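Local coordinates for protein-glutamine gamma-glutamyltransferase (Pseudomonas aeruginosa PAO1, PDB 6G49) that shows transglutaminase activity in vitro, joining glutamine to lysine side chains through its periplasmic domain, and plays a critical role in the viability of the bacterium, at residues 192-197 with 251-256; 202-207 with 257-262; 292-295 with 299-302. All coordinates share one frame; numbering follows the deposited sequence. Where two conformers were deposited one is given.

Contact 1 of 3, residues 192-197 with 251-256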
loop_
_atom_site.group_PDB
_atom_site.type_symbol
_atom_site.label_atom_id
_atom_site.label_comp_id
_atom_site.label_asym_id
_atom_site.label_seq_id
_atom_site.Cartn_x
_atom_site.Cartn_y
_atom_site.Cartn_z
ATOM N N ASP A 192 8.023 -18.722 10.884
ATOM C CA ASP A 192 7.732 -19.931 11.714
ATOM C C ASP A 192 7.827 -19.643 13.212
ATOM O O ASP A 192 6.959 -20.026 13.949
ATOM C CB ASP A 192 8.736 -21.044 11.420
ATOM C CG ASP A 192 8.529 -21.672 10.063
ATOM O OD1 ASP A 192 7.441 -21.435 9.479
ATOM O OD2 ASP A 192 9.482 -22.357 9.572
ATOM N N GLU A 193 8.874 -18.935 13.598
ATOM C CA GLU A 193 9.143 -18.592 14.986
ATOM C C GLU A 193 8.033 -17.655 15.458
ATOM O O GLU A 193 7.479 -17.811 16.543
ATOM C CB GLU A 193 10.549 -17.993 15.130
ATOM C CG GLU A 193 11.667 -18.975 14.817
ATOM C CD GLU A 193 12.998 -18.370 14.417
ATOM O OE1 GLU A 193 13.200 -17.173 14.684
ATOM O OE2 GLU A 193 13.831 -19.100 13.829
ATOM N N LEU A 194 7.696 -16.651 14.621
ATOM C CA LEU A 194 6.655 -15.755 15.027
ATOM C C LEU A 194 5.303 -16.458 15.185
ATOM O O LEU A 194 4.532 -16.089 16.079
ATOM C CB LEU A 194 6.525 -14.607 14.009
ATOM C CG LEU A 194 7.618 -13.552 14.089
ATOM C CD1 LEU A 194 7.661 -12.732 12.808
ATOM C CD2 LEU A 194 7.432 -12.640 15.279
ATOM N N ARG A 195 4.966 -17.368 14.260
ATOM C CA ARG A 195 3.690 -18.080 14.270
ATOM C C ARG A 195 3.564 -18.910 15.565
ATOM O O ARG A 195 2.496 -18.949 16.175
ATOM C CB ARG A 195 3.612 -19.007 13.054
ATOM C CG ARG A 195 2.319 -19.804 12.902
ATOM C CD ARG A 195 2.354 -20.696 11.661
ATOM N NE ARG A 195 1.021 -21.085 11.197
ATOM C CZ ARG A 195 0.700 -21.343 9.933
ATOM N NH1 ARG A 195 1.639 -21.469 9.013
ATOM N NH2 ARG A 195 -0.564 -21.464 9.592
ATOM N N GLN A 196 4.657 -19.551 15.938
ATOM C CA GLN A 196 4.723 -20.378 17.185
ATOM C C GLN A 196 4.591 -19.489 18.419
ATOM O O GLN A 196 3.996 -19.921 19.372
ATOM C CB GLN A 196 6.027 -21.183 17.239
ATOM C CG GLN A 196 6.102 -22.286 16.179
ATOM C CD GLN A 196 4.847 -23.128 16.026
ATOM O OE1 GLN A 196 4.106 -23.018 15.042
ATOM N NE2 GLN A 196 4.593 -23.996 16.996
ATOM N N ALA A 197 5.127 -18.258 18.385
ATOM C CA ALA A 197 5.085 -17.362 19.516
ATOM C C ALA A 197 3.771 -16.591 19.627
ATOM O O ALA A 197 3.461 -16.143 20.723
ATOM C CB ALA A 197 6.249 -16.418 19.477
ATOM N N ALA A 251 4.936 -8.264 4.067
ATOM C CA ALA A 251 3.901 -9.112 3.478
ATOM C C ALA A 251 4.412 -10.558 3.333
ATOM O O ALA A 251 3.652 -11.514 3.599
ATOM C CB ALA A 251 3.427 -8.557 2.166
ATOM N N PHE A 252 5.657 -10.726 2.913
ATOM C CA PHE A 252 6.294 -12.057 2.798
ATOM C C PHE A 252 6.208 -12.802 4.121
ATOM O O PHE A 252 5.737 -13.961 4.157
ATOM C CB PHE A 252 7.733 -11.939 2.335
ATOM C CG PHE A 252 8.410 -13.266 2.148
ATOM C CD1 PHE A 252 8.842 -13.998 3.239
ATOM C CD2 PHE A 252 8.588 -13.754 0.880
ATOM C CE1 PHE A 252 9.429 -15.243 3.052
ATOM C CE2 PHE A 252 9.186 -15.008 0.679
ATOM C CZ PHE A 252 9.624 -15.727 1.773
ATOM N N VAL A 253 6.672 -12.166 5.199
ATOM C CA VAL A 253 6.750 -12.834 6.497
ATOM C C VAL A 253 5.354 -13.173 6.987
ATOM O O VAL A 253 5.116 -14.275 7.493
ATOM C CB VAL A 253 7.544 -12.016 7.530
ATOM C CG1 VAL A 253 7.494 -12.655 8.916
ATOM C CG2 VAL A 253 8.959 -11.885 7.073
ATOM N N LEU A 254 4.369 -12.271 6.784
ATOM C CA LEU A 254 2.980 -12.559 7.206
ATOM C C LEU A 254 2.433 -13.773 6.451
ATOM O O LEU A 254 1.838 -14.684 7.093
ATOM C CB LEU A 254 2.088 -11.329 7.022
ATOM C CG LEU A 254 2.368 -10.135 7.929
ATOM C CD1 LEU A 254 1.450 -8.996 7.567
ATOM C CD2 LEU A 254 2.254 -10.461 9.410
ATOM N N ARG A 255 2.639 -13.845 5.159
ATOM C CA ARG A 255 2.128 -14.941 4.395
ATOM C C ARG A 255 2.811 -16.230 4.847
ATOM O O ARG A 255 2.128 -17.308 4.930
ATOM C CB ARG A 255 2.431 -14.790 2.921
ATOM C CG ARG A 255 1.601 -13.706 2.243
ATOM C CD ARG A 255 1.732 -13.781 0.753
ATOM N NE ARG A 255 0.853 -12.794 0.094
ATOM C CZ ARG A 255 0.604 -12.692 -1.181
ATOM N NH1 ARG A 255 1.203 -13.463 -2.085
ATOM N NH2 ARG A 255 -0.336 -11.802 -1.573
ATOM N N ALA A 256 4.112 -16.162 5.118
ATOM C CA ALA A 256 4.862 -17.370 5.548
ATOM C C ALA A 256 4.398 -17.812 6.932
ATOM O O ALA A 256 4.582 -19.024 7.255
ATOM C CB ALA A 256 6.340 -17.160 5.468
HETATM O O HOH W 1 7.344 -20.330 6.970
#
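Asp192 and Ala256 are the nearest residues of the two segments, with 7.3 Å between Asp192 CA and Ala256 CA. Segment 192-197 is the last part of helix 185-197, and segment 251-256 is the last part of helix 243-256. The axes of the two segments cross at -56° and approach to 9.5 Å. The small Ala256 side chain probably permits this approach; it packs on Ala191, one residue before the first segment.

Leu194 and Val253 make the apolar part. Leu194 CD1 meets Val253 CG1 at 3.9 Å, methyl against methyl, and the two side chains cross at about a right angle. CG1 of Val253 is anti to the backbone N (chi1 174°), while its other methyl, CG2, lies beside that N. Helix 201-214 packs on both residues, Leu204 and Ala207 on Leu194 and Leu208 on Val253. The pair therefore belongs to a three-helix core.

The polar part lies at the exposed edge. One water is 2.7 Å from Asp192 OD1 and 3.1 Å from Ala256 O. It is placed to donate to both, but it has more possible acceptors than hydrogens to give, so the two bonds may not always exist together. In the conformer given, Arg195 NH1 is 4.2 Å from Ala256 O, too long for a direct bond. The Arg195 side chain also lies about 3 Å, nearest atoms, from a bound phosphate, probably from the crystallisation liquor.

Ala256 O is a carbonyl of the last helical turn, at the negative end of the helix dipole. The guanidinium may ease that charge slightly. The chemistry thus divides into a buried methyl contact and a hydrated edge, where a water can link the two helices.

Contact 2 of 3, residues 202-207 with 257-262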
loop_
_atom_site.group_PDB
_atom_site.type_symbol
_atom_site.label_atom_id
_atom_site.label_comp_id
_atom_site.label_asym_id
_atom_site.label_seq_id
_atom_site.Cartn_x
_atom_site.Cartn_y
_atom_site.Cartn_z
ATOM N N GLN A 202 -2.964 -10.163 15.264
ATOM C CA GLN A 202 -2.654 -8.796 15.660
ATOM C C GLN A 202 -1.368 -8.717 16.484
ATOM O O GLN A 202 -0.530 -7.828 16.318
ATOM C CB GLN A 202 -3.812 -8.142 16.404
ATOM C CG GLN A 202 -4.614 -7.256 15.472
ATOM C CD GLN A 202 -5.784 -6.591 16.148
ATOM O OE1 GLN A 202 -5.715 -6.189 17.310
ATOM N NE2 GLN A 202 -6.872 -6.479 15.406
ATOM N N ALA A 203 -1.170 -9.700 17.362
ATOM C CA ALA A 203 0.040 -9.835 18.114
ATOM C C ALA A 203 1.244 -10.164 17.231
ATOM O O ALA A 203 2.387 -9.690 17.531
ATOM C CB ALA A 203 -0.139 -10.934 19.164
ATOM N N LEU A 204 1.062 -11.007 16.202
ATOM C CA LEU A 204 2.179 -11.339 15.372
ATOM C C LEU A 204 2.613 -10.071 14.583
ATOM O O LEU A 204 3.816 -9.782 14.440
ATOM C CB LEU A 204 1.774 -12.485 14.449
ATOM C CG LEU A 204 2.921 -13.216 13.780
ATOM C CD1 LEU A 204 2.557 -14.636 13.415
ATOM C CD2 LEU A 204 3.429 -12.484 12.520
ATOM N N VAL A 205 1.627 -9.395 14.005
ATOM C CA VAL A 205 1.874 -8.149 13.253
ATOM C C VAL A 205 2.628 -7.168 14.160
ATOM O O VAL A 205 3.629 -6.542 13.753
ATOM C CB VAL A 205 0.553 -7.566 12.754
ATOM C CG1 VAL A 205 0.731 -6.101 12.314
ATOM C CG2 VAL A 205 0.046 -8.427 11.609
ATOM N N ALA A 206 2.161 -6.990 15.394
ATOM C CA ALA A 206 2.876 -6.067 16.340
ATOM C C ALA A 206 4.320 -6.491 16.583
ATOM O O ALA A 206 5.208 -5.638 16.614
ATOM C CB ALA A 206 2.099 -5.953 17.640
ATOM N N ALA A 207 4.588 -7.791 16.723
ATOM C CA ALA A 207 5.921 -8.266 16.979
ATOM C C ALA A 207 6.822 -7.980 15.762
ATOM O O ALA A 207 8.015 -7.582 15.893
ATOM C CB ALA A 207 5.895 -9.740 17.333
ATOM N N ALA A 257 3.829 -16.937 7.738
ATOM C CA ALA A 257 3.279 -17.241 9.049
ATOM C C ALA A 257 1.796 -17.655 8.965
ATOM O O ALA A 257 1.151 -17.788 9.979
ATOM C CB ALA A 257 3.381 -16.058 9.965
ATOM N N GLY A 258 1.229 -17.735 7.765
ATOM C CA GLY A 258 -0.156 -18.156 7.569
ATOM C C GLY A 258 -1.192 -17.054 7.704
ATOM O O GLY A 258 -2.346 -17.357 7.839
ATOM N N ILE A 259 -0.783 -15.775 7.560
ATOM C CA ILE A 259 -1.660 -14.614 7.656
ATOM C C ILE A 259 -1.818 -14.069 6.240
ATOM O O ILE A 259 -0.810 -13.677 5.636
ATOM C CB ILE A 259 -1.105 -13.536 8.624
ATOM C CG1 ILE A 259 -0.956 -14.096 10.037
ATOM C CG2 ILE A 259 -2.014 -12.306 8.585
ATOM C CD1 ILE A 259 -0.306 -13.202 11.033
ATOM N N PRO A 260 -3.041 -14.035 5.654
ATOM C CA PRO A 260 -3.184 -13.503 4.301
ATOM C C PRO A 260 -2.808 -12.011 4.329
ATOM O O PRO A 260 -3.190 -11.304 5.257
ATOM C CB PRO A 260 -4.661 -13.721 3.969
ATOM C CG PRO A 260 -5.095 -14.798 4.961
ATOM C CD PRO A 260 -4.341 -14.462 6.231
ATOM N N ALA A 261 -1.997 -11.622 3.343
ATOM C CA ALA A 261 -1.446 -10.249 3.329
ATOM C C ALA A 261 -1.143 -9.879 1.900
ATOM O O ALA A 261 -0.822 -10.747 1.081
ATOM C CB ALA A 261 -0.205 -10.172 4.182
ATOM N N ARG A 262 -1.165 -8.556 1.605
ATOM C CA ARG A 262 -0.839 -8.107 0.265
ATOM C C ARG A 262 -0.206 -6.719 0.399
ATOM O O ARG A 262 -0.357 -6.060 1.431
ATOM C CB ARG A 262 -2.031 -8.126 -0.701
ATOM C CG ARG A 262 -3.226 -7.323 -0.216
ATOM C CD ARG A 262 -4.437 -7.563 -1.109
ATOM N NE ARG A 262 -5.613 -6.942 -0.535
ATOM C CZ ARG A 262 -6.882 -7.353 -0.703
ATOM N NH1 ARG A 262 -7.158 -8.406 -1.481
ATOM N NH2 ARG A 262 -7.865 -6.686 -0.091
#
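Leu204 carries this contact alone on the helical side, meeting Ala257 and Ile259 of the turn that follows helix 243-256. Segment 202-207 begins with Gln202, in the first turn of helix 201-214. Its side chain leads off from the contact, and NE2 makes weak hydrogen bonds to Gln294 OE1 and Gln297 OE1 of the neighbouring hairpin.

Leu204 comes next and faces the turn that follows helix 243-256. Its CG is anti to the backbone N (chi1 -164°), which brings the end of the side chain to Ala257 and Ile259. CD1 does most of the touching. It lies 3.8 Å from Ala257 CB and 4.0 Å from Ile259 CD1. The same Ile259 CD1 also comes within 4.1 Å of Leu204 CB and 4.1 Å of Leu204 CD2, so this one methyl touches CB and both methyls of Leu204. The two side chains run alongside each other, head to tail. All three residues are buried and the contact is purely apolar.

Val205 stays short of contact with the turn and packs on Met250, Leu254 and Tyr292. Further on, Ala207 turns to Leu194 of helix 185-197.

The turn is held by its own backbone. Gly258 has a positive phi of 85° and closes a Schellman motif, with two bonds back into the last helical turn. Ile259 N also makes a probable bond to Leu254 O. The chain then enters strand 261-265, where Arg262 forms salt bridges to Glu79 and Glu291.

Helix 243-256 starts at Cys243, the nucleophile by similarity. A cysteine-bearing helix packed against an antiparallel sheet is the core of the transglutaminase-like fold, and here a Schellman-capped turn joins the two parts against Leu204.

Contact 3 of 3, residues 292-295 with 299-302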
loop_
_atom_site.group_PDB
_atom_site.type_symbol
_atom_site.label_atom_id
_atom_site.label_comp_id
_atom_site.label_asym_id
_atom_site.label_seq_id
_atom_site.Cartn_x
_atom_site.Cartn_y
_atom_site.Cartn_z
ATOM N N TYR A 292 -3.458 -6.890 5.891
ATOM C CA TYR A 292 -3.568 -8.288 6.242
ATOM C C TYR A 292 -5.006 -8.557 6.699
ATOM O O TYR A 292 -5.730 -7.676 7.186
ATOM C CB TYR A 292 -2.537 -8.683 7.300
ATOM C CG TYR A 292 -2.761 -8.100 8.677
ATOM C CD1 TYR A 292 -2.447 -6.770 8.976
ATOM C CD2 TYR A 292 -3.405 -8.840 9.643
ATOM C CE1 TYR A 292 -2.764 -6.238 10.227
ATOM C CE2 TYR A 292 -3.693 -8.311 10.897
ATOM C CZ TYR A 292 -3.377 -7.019 11.181
ATOM O OH TYR A 292 -3.690 -6.608 12.445
ATOM N N TRP A 293 -5.356 -9.839 6.659
ATOM C CA TRP A 293 -6.712 -10.259 6.930
ATOM C C TRP A 293 -6.750 -11.134 8.170
ATOM O O TRP A 293 -5.891 -11.988 8.389
ATOM C CB TRP A 293 -7.269 -11.044 5.733
ATOM C CG TRP A 293 -8.719 -11.401 5.906
ATOM C CD1 TRP A 293 -9.816 -10.630 5.612
ATOM C CD2 TRP A 293 -9.220 -12.627 6.475
ATOM N NE1 TRP A 293 -10.956 -11.290 6.007
ATOM C CE2 TRP A 293 -10.618 -12.499 6.544
ATOM C CE3 TRP A 293 -8.605 -13.777 6.969
ATOM C CZ2 TRP A 293 -11.439 -13.514 7.046
ATOM C CZ3 TRP A 293 -9.410 -14.770 7.501
ATOM C CH2 TRP A 293 -10.805 -14.655 7.474
ATOM N N GLN A 294 -7.844 -10.961 8.890
ATOM C CA GLN A 294 -8.165 -11.903 9.986
ATOM C C GLN A 294 -9.678 -12.010 10.078
ATOM O O GLN A 294 -10.442 -11.152 9.645
ATOM C CB GLN A 294 -7.526 -11.428 11.289
ATOM C CG GLN A 294 -8.200 -10.216 11.897
ATOM C CD GLN A 294 -7.313 -9.620 12.947
ATOM O OE1 GLN A 294 -6.767 -8.528 12.780
ATOM N NE2 GLN A 294 -7.136 -10.370 14.024
ATOM N N PRO A 295 -10.169 -13.135 10.626
ATOM C CA PRO A 295 -11.601 -13.300 10.828
ATOM C C PRO A 295 -12.232 -12.153 11.610
ATOM O O PRO A 295 -11.635 -11.595 12.487
ATOM C CB PRO A 295 -11.670 -14.615 11.638
ATOM C CG PRO A 295 -10.444 -15.394 11.193
ATOM C CD PRO A 295 -9.380 -14.328 10.992
ATOM N N TRP A 299 -9.882 -6.929 6.622
ATOM C CA TRP A 299 -8.556 -6.383 6.222
ATOM C C TRP A 299 -8.230 -5.161 7.084
ATOM O O TRP A 299 -9.072 -4.270 7.244
ATOM C CB TRP A 299 -8.525 -6.023 4.751
ATOM C CG TRP A 299 -8.637 -7.168 3.788
ATOM C CD1 TRP A 299 -9.762 -7.644 3.190
ATOM C CD2 TRP A 299 -7.569 -8.000 3.321
ATOM N NE1 TRP A 299 -9.457 -8.714 2.390
ATOM C CE2 TRP A 299 -8.123 -8.981 2.465
ATOM C CE3 TRP A 299 -6.183 -8.033 3.576
ATOM C CZ2 TRP A 299 -7.326 -9.883 1.747
ATOM C CZ3 TRP A 299 -5.425 -8.978 2.912
ATOM C CH2 TRP A 299 -5.979 -9.892 2.024
ATOM N N LEU A 300 -6.991 -5.097 7.578
ATOM C CA LEU A 300 -6.462 -3.941 8.271
ATOM C C LEU A 300 -5.149 -3.539 7.623
ATOM O O LEU A 300 -4.315 -4.390 7.300
ATOM C CB LEU A 300 -6.232 -4.262 9.746
ATOM C CG LEU A 300 -7.504 -4.600 10.560
ATOM C CD1 LEU A 300 -7.101 -5.021 11.947
ATOM C CD2 LEU A 300 -8.479 -3.444 10.581
ATOM N N SER A 301 -4.963 -2.228 7.428
ATOM C CA SER A 301 -3.761 -1.719 6.805
ATOM C C SER A 301 -2.730 -1.373 7.868
ATOM O O SER A 301 -3.073 -0.910 8.951
ATOM C CB SER A 301 -4.068 -0.480 5.995
ATOM O OG SER A 301 -5.002 -0.777 4.970
ATOM N N VAL A 302 -1.466 -1.584 7.535
ATOM C CA VAL A 302 -0.355 -1.310 8.414
ATOM C C VAL A 302 0.814 -0.818 7.554
ATOM O O VAL A 302 1.007 -1.258 6.440
ATOM C CB VAL A 302 0.008 -2.531 9.259
ATOM C CG1 VAL A 302 0.534 -3.702 8.436
ATOM C CG2 VAL A 302 0.937 -2.175 10.390
#
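CG of Trp293 is anti to its backbone N (chi1 -175°), whereas CG of Trp299 lies beside its own N (chi1 -66°). These torsions turn the edge of Trp293 to the face of Trp299. This T-shaped pair has five-membered rings 4.9 Å apart between centroids, with planes at 64°. Trp293 CB adds a CH-pi contact, 3.7 Å from the centroid of the Trp299 six-membered ring.

The backbones form an antiparallel hairpin ladder. Tyr292 N bonds to Leu300 O at 3.0 Å, and Leu300 N returns to Tyr292 O at 2.9 Å. Trp293 and Trp299 are the adjoining non-hydrogen-bonded pair. Tyr292 and Leu300 share the other face of the sheet, where Leu300 CD1 is 3.8 Å from Tyr292 OH. The end of the Gln294 side chain reaches the same methyl, with OE1 3.6 Å from Leu300 CD1.

Both indole nitrogens are satisfied by Glu165: Trp293 NE1 by its backbone O, Trp299 NE1 by its carboxylate OE1. Strand 298-302 leads directly to Asp303, an active-site residue by similarity. Helix 201-214 packs on the Tyr292 and Leu300 face, with Gln202 against both residues. On the tryptophan face, Arg262 of strand 261-265 makes a cation-pi contact with Trp299.

The three contacts form a row from the outer helices to the sheet. Centres of contacts 1 and 2 are about 7 Å apart, those of contacts 2 and 3 about 8 Å, and those of contacts 1 and 3 about 15 Å. Along the chain the segments of contacts 1 and 2 alternate, and contact 3 follows as a local hairpin. Contact 2 is the bridge: its strand 261-265 follows helix 243-256 after the turn and pairs with strand 286-294 of contact 3. Pro260 O, 3.0 Å from Trp293 N, makes a probable hydrogen bond there. All lie in the transglutaminase-like part, whose helix 243-256 and strand 286-294 carry Cys243 and His287, active-site residues by similarity.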